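Local coordinates for protein L-ornithine N(5)-monooxygenase (Pseudomonas aeruginosa, PDB 3S5W) that catalyses the FAD- and NADPH-dependent hydroxylation of L-ornithine to N(5)-hydroxyornithine, the first step in making hydroxamate siderophores such as pyoverdin, at residues S41-A46 against K89-L94. Sequence-based numbering, arbitrary orientation.
Sequences SNIALA and KDLVSL. With FAD (flavin-adenine dinucleotide), chain C; ONH (N~5~-hydroxy-L-ornithine), chain E.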
# COMPACT_ATOMS: atom_id res chain seq x y z
N SER A 41 3.71 -8.29 -2.15
CA SER A 41 3.39 -8.89 -3.45
C SER A 41 4.55 -9.76 -3.97
O SER A 41 4.35 -10.88 -4.41
CB SER A 41 3.05 -7.81 -4.49
OG SER A 41 1.77 -7.30 -4.24
N ASN A 42 5.76 -9.21 -3.94
CA ASN A 42 6.88 -9.94 -4.49
C ASN A 42 7.48 -10.96 -3.53
O ASN A 42 8.03 -11.95 -3.98
CB ASN A 42 7.92 -9.00 -5.08
CG ASN A 42 7.51 -8.47 -6.46
OD1 ASN A 42 6.56 -8.96 -7.08
ND2 ASN A 42 8.24 -7.48 -6.94
N ILE A 43 7.32 -10.74 -2.23
CA ILE A 43 7.71 -11.78 -1.26
C ILE A 43 6.80 -13.01 -1.49
O ILE A 43 7.28 -14.13 -1.56
CB ILE A 43 7.60 -11.29 0.22
CG1 ILE A 43 8.51 -10.09 0.48
CG2 ILE A 43 7.98 -12.41 1.15
CD1 ILE A 43 8.24 -9.30 1.78
N ALA A 44 5.48 -12.79 -1.60
CA ALA A 44 4.57 -13.90 -1.86
C ALA A 44 4.94 -14.63 -3.17
O ALA A 44 4.84 -15.88 -3.28
CB ALA A 44 3.10 -13.40 -1.94
N LEU A 45 5.29 -13.85 -4.17
CA LEU A 45 5.77 -14.41 -5.44
C LEU A 45 7.07 -15.26 -5.29
O LEU A 45 7.14 -16.36 -5.86
CB LEU A 45 5.94 -13.31 -6.48
CG LEU A 45 6.46 -13.76 -7.86
CD1 LEU A 45 5.48 -14.76 -8.48
CD2 LEU A 45 6.55 -12.51 -8.71
N ALA A 46 8.05 -14.78 -4.53
CA ALA A 46 9.29 -15.53 -4.27
C ALA A 46 8.99 -16.89 -3.62
O ALA A 46 9.61 -17.94 -3.96
CB ALA A 46 10.22 -14.70 -3.34
N LYS A 89 -5.01 -14.43 6.21
CA LYS A 89 -4.74 -13.91 4.85
C LYS A 89 -3.27 -13.43 4.80
O LYS A 89 -2.95 -12.32 4.35
CB LYS A 89 -5.75 -12.82 4.51
CG LYS A 89 -7.22 -13.36 4.43
CD LYS A 89 -8.06 -12.56 3.44
CE LYS A 89 -9.54 -12.91 3.49
NZ LYS A 89 -10.31 -12.15 2.41
N ASP A 90 -2.40 -14.26 5.34
CA ASP A 90 -0.95 -14.04 5.33
C ASP A 90 -0.39 -14.33 3.91
O ASP A 90 -1.14 -14.46 2.98
CB ASP A 90 -0.31 -14.94 6.41
CG ASP A 90 -0.47 -16.42 6.10
OD1 ASP A 90 -0.70 -16.75 4.93
OD2 ASP A 90 -0.39 -17.28 7.03
N LEU A 91 0.92 -14.42 3.75
CA LEU A 91 1.50 -14.56 2.38
C LEU A 91 1.25 -15.90 1.65
O LEU A 91 1.50 -15.99 0.45
CB LEU A 91 3.01 -14.31 2.44
CG LEU A 91 3.44 -12.89 2.87
CD1 LEU A 91 4.95 -12.73 2.95
CD2 LEU A 91 2.87 -11.89 1.94
N VAL A 92 0.74 -16.91 2.36
CA VAL A 92 0.72 -18.29 1.83
C VAL A 92 -0.56 -19.09 2.02
O VAL A 92 -0.90 -19.93 1.18
CB VAL A 92 1.89 -19.18 2.40
CG1 VAL A 92 3.24 -18.60 2.06
CG2 VAL A 92 1.79 -19.35 3.93
N SER A 93 -1.24 -18.85 3.15
CA SER A 93 -2.22 -19.82 3.66
C SER A 93 -3.40 -20.10 2.74
O SER A 93 -3.89 -21.24 2.71
CB SER A 93 -2.67 -19.47 5.09
OG SER A 93 -1.58 -19.69 5.98
N LEU A 94 -3.89 -19.10 2.02
CA LEU A 94 -5.00 -19.35 1.08
C LEU A 94 -4.63 -20.35 -0.03
O LEU A 94 -5.51 -20.96 -0.63
CB LEU A 94 -5.52 -18.05 0.46
CG LEU A 94 -6.21 -17.07 1.40
CD1 LEU A 94 -6.96 -16.00 0.61
CD2 LEU A 94 -7.17 -17.84 2.30
PA FAD C . 4.24 -2.38 -1.06
O1A FAD C . 3.88 -0.95 -1.13
O2A FAD C . 4.04 -3.05 0.31
O5B FAD C . 5.80 -2.58 -1.48
C5B FAD C . 6.31 -1.88 -2.59
C4B FAD C . 7.82 -1.95 -2.43
O4B FAD C . 8.39 -1.39 -3.58
C3B FAD C . 8.27 -1.09 -1.25
O3B FAD C . 8.99 -1.88 -0.32
C2B FAD C . 9.16 -0.00 -1.88
O2B FAD C . 10.34 0.24 -1.13
C1B FAD C . 9.53 -0.63 -3.19
N9A FAD C . 9.75 0.29 -4.30
C8A FAD C . 8.91 1.30 -4.76
N7A FAD C . 9.49 1.85 -5.87
C5A FAD C . 10.65 1.18 -6.11
C6A FAD C . 11.63 1.32 -7.09
N6A FAD C . 11.40 2.08 -8.18
N1A FAD C . 12.73 0.48 -7.06
C2A FAD C . 12.88 -0.50 -6.10
N3A FAD C . 11.91 -0.65 -5.11
C4A FAD C . 10.82 0.19 -5.13
N1 FAD C . -3.53 -4.22 3.19
C2 FAD C . -4.19 -5.20 3.91
O2 FAD C . -4.64 -6.19 3.34
N3 FAD C . -4.37 -5.08 5.27
C4 FAD C . -3.88 -4.00 5.96
O4 FAD C . -4.02 -3.96 7.20
C4X FAD C . -3.22 -2.99 5.24
N5 FAD C . -2.73 -1.87 5.90
C5X FAD C . -2.09 -0.87 5.19
C6 FAD C . -1.60 0.25 5.87
C7 FAD C . -0.96 1.27 5.18
C7M FAD C . -0.47 2.46 5.98
C8 FAD C . -0.83 1.18 3.80
C8M FAD C . -0.14 2.25 2.99
C9 FAD C . -1.30 0.07 3.11
C9A FAD C . -1.93 -0.98 3.80
N10 FAD C . -2.42 -2.10 3.12
C10 FAD C . -3.08 -3.09 3.85
C1' FAD C . -2.33 -2.25 1.63
C2' FAD C . -0.91 -2.56 1.11
O2' FAD C . -0.92 -2.03 -0.22
C3' FAD C . -0.69 -4.06 1.08
O3' FAD C . -0.85 -4.66 2.38
C4' FAD C . 0.74 -4.42 0.59
O4' FAD C . 1.69 -3.64 1.31
C5' FAD C . 0.94 -4.32 -0.94
O5' FAD C . 2.14 -5.00 -1.25
P FAD C . 3.09 -4.62 -2.50
O1P FAD C . 4.32 -5.48 -2.35
O2P FAD C . 2.26 -4.78 -3.75
O3P FAD C . 3.43 -3.08 -2.25
C ONH E . -10.47 -8.88 3.47
N ONH E . -11.92 -7.11 4.39
O ONH E . -10.97 -9.59 4.39
CA ONH E . -10.79 -7.41 3.48
CB ONH E . -9.52 -6.61 3.82
CD ONH E . -8.59 -4.34 4.05
NE ONH E . -8.96 -2.95 3.94
CG ONH E . -9.84 -5.12 3.71
OZ ONH E . -8.18 -2.03 4.60
OXT ONH E . -9.73 -9.32 2.54
O HOH W 1 3.06 -17.14 -1.44
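Ala44 and Leu91 bring the two backbones together, their CA atoms 5.3 Å apart, where the first turns of helix 40-56 meet the irregular loop 89-94. No direct hydrogen bond crosses. Instead a water donates to both carbonyls, at 2.9 Å from Ala44 O and 2.7 Å from Leu91 O, bridging two acceptors.

Leu91 carries the apolar contact, its branched end suited to touching two successive helix residues at once. With CG beside the backbone N (chi1 -64°), a chi2 of 178° sends CD1 to Ile43 CG2, at 3.5 Å, and CD2 to Ala44 CB, at 4.2 Å. The Ile43 and Leu91 side chains cross obliquely. Ala44 suits its place because its lone methyl lets the loop backbone come near, CB lying 3.9 Å from Leu91 O.

Asp90 shapes the loop, its carboxylate able to accept several bonds. OD1 accepts from Val92 N, which comes from above the carboxylate plane in an Asx turn, and from Ser93 N on the syn lone pair; OD2 takes Ser93 OG. These bonds pin the carboxylate and fold the chain back just after Leu91.

Each segment also reaches a ligand. At the start of the helix Ser41, small and with a hydroxyl beside the phosphate, grips FAD through N to O1P and OG to O2P, the latter 2.6 Å, as in dinucleotide-binding folds whose helix begins at the pyrophosphate. The extended Lys89 places NZ 2.9 Å from OXT of the hydroxyornithine carboxylate and bonds weakly to its O.

Helix 126-137 closes over the contact: Val136 touches both Ile43 and Leu91, and Tyr132 OH bonds Leu91 N. Leu45, pointing away from the loop, touches Ile439 and Ser440, so this part of helix 40-56 lies between helix 432-447 and loop 89-94.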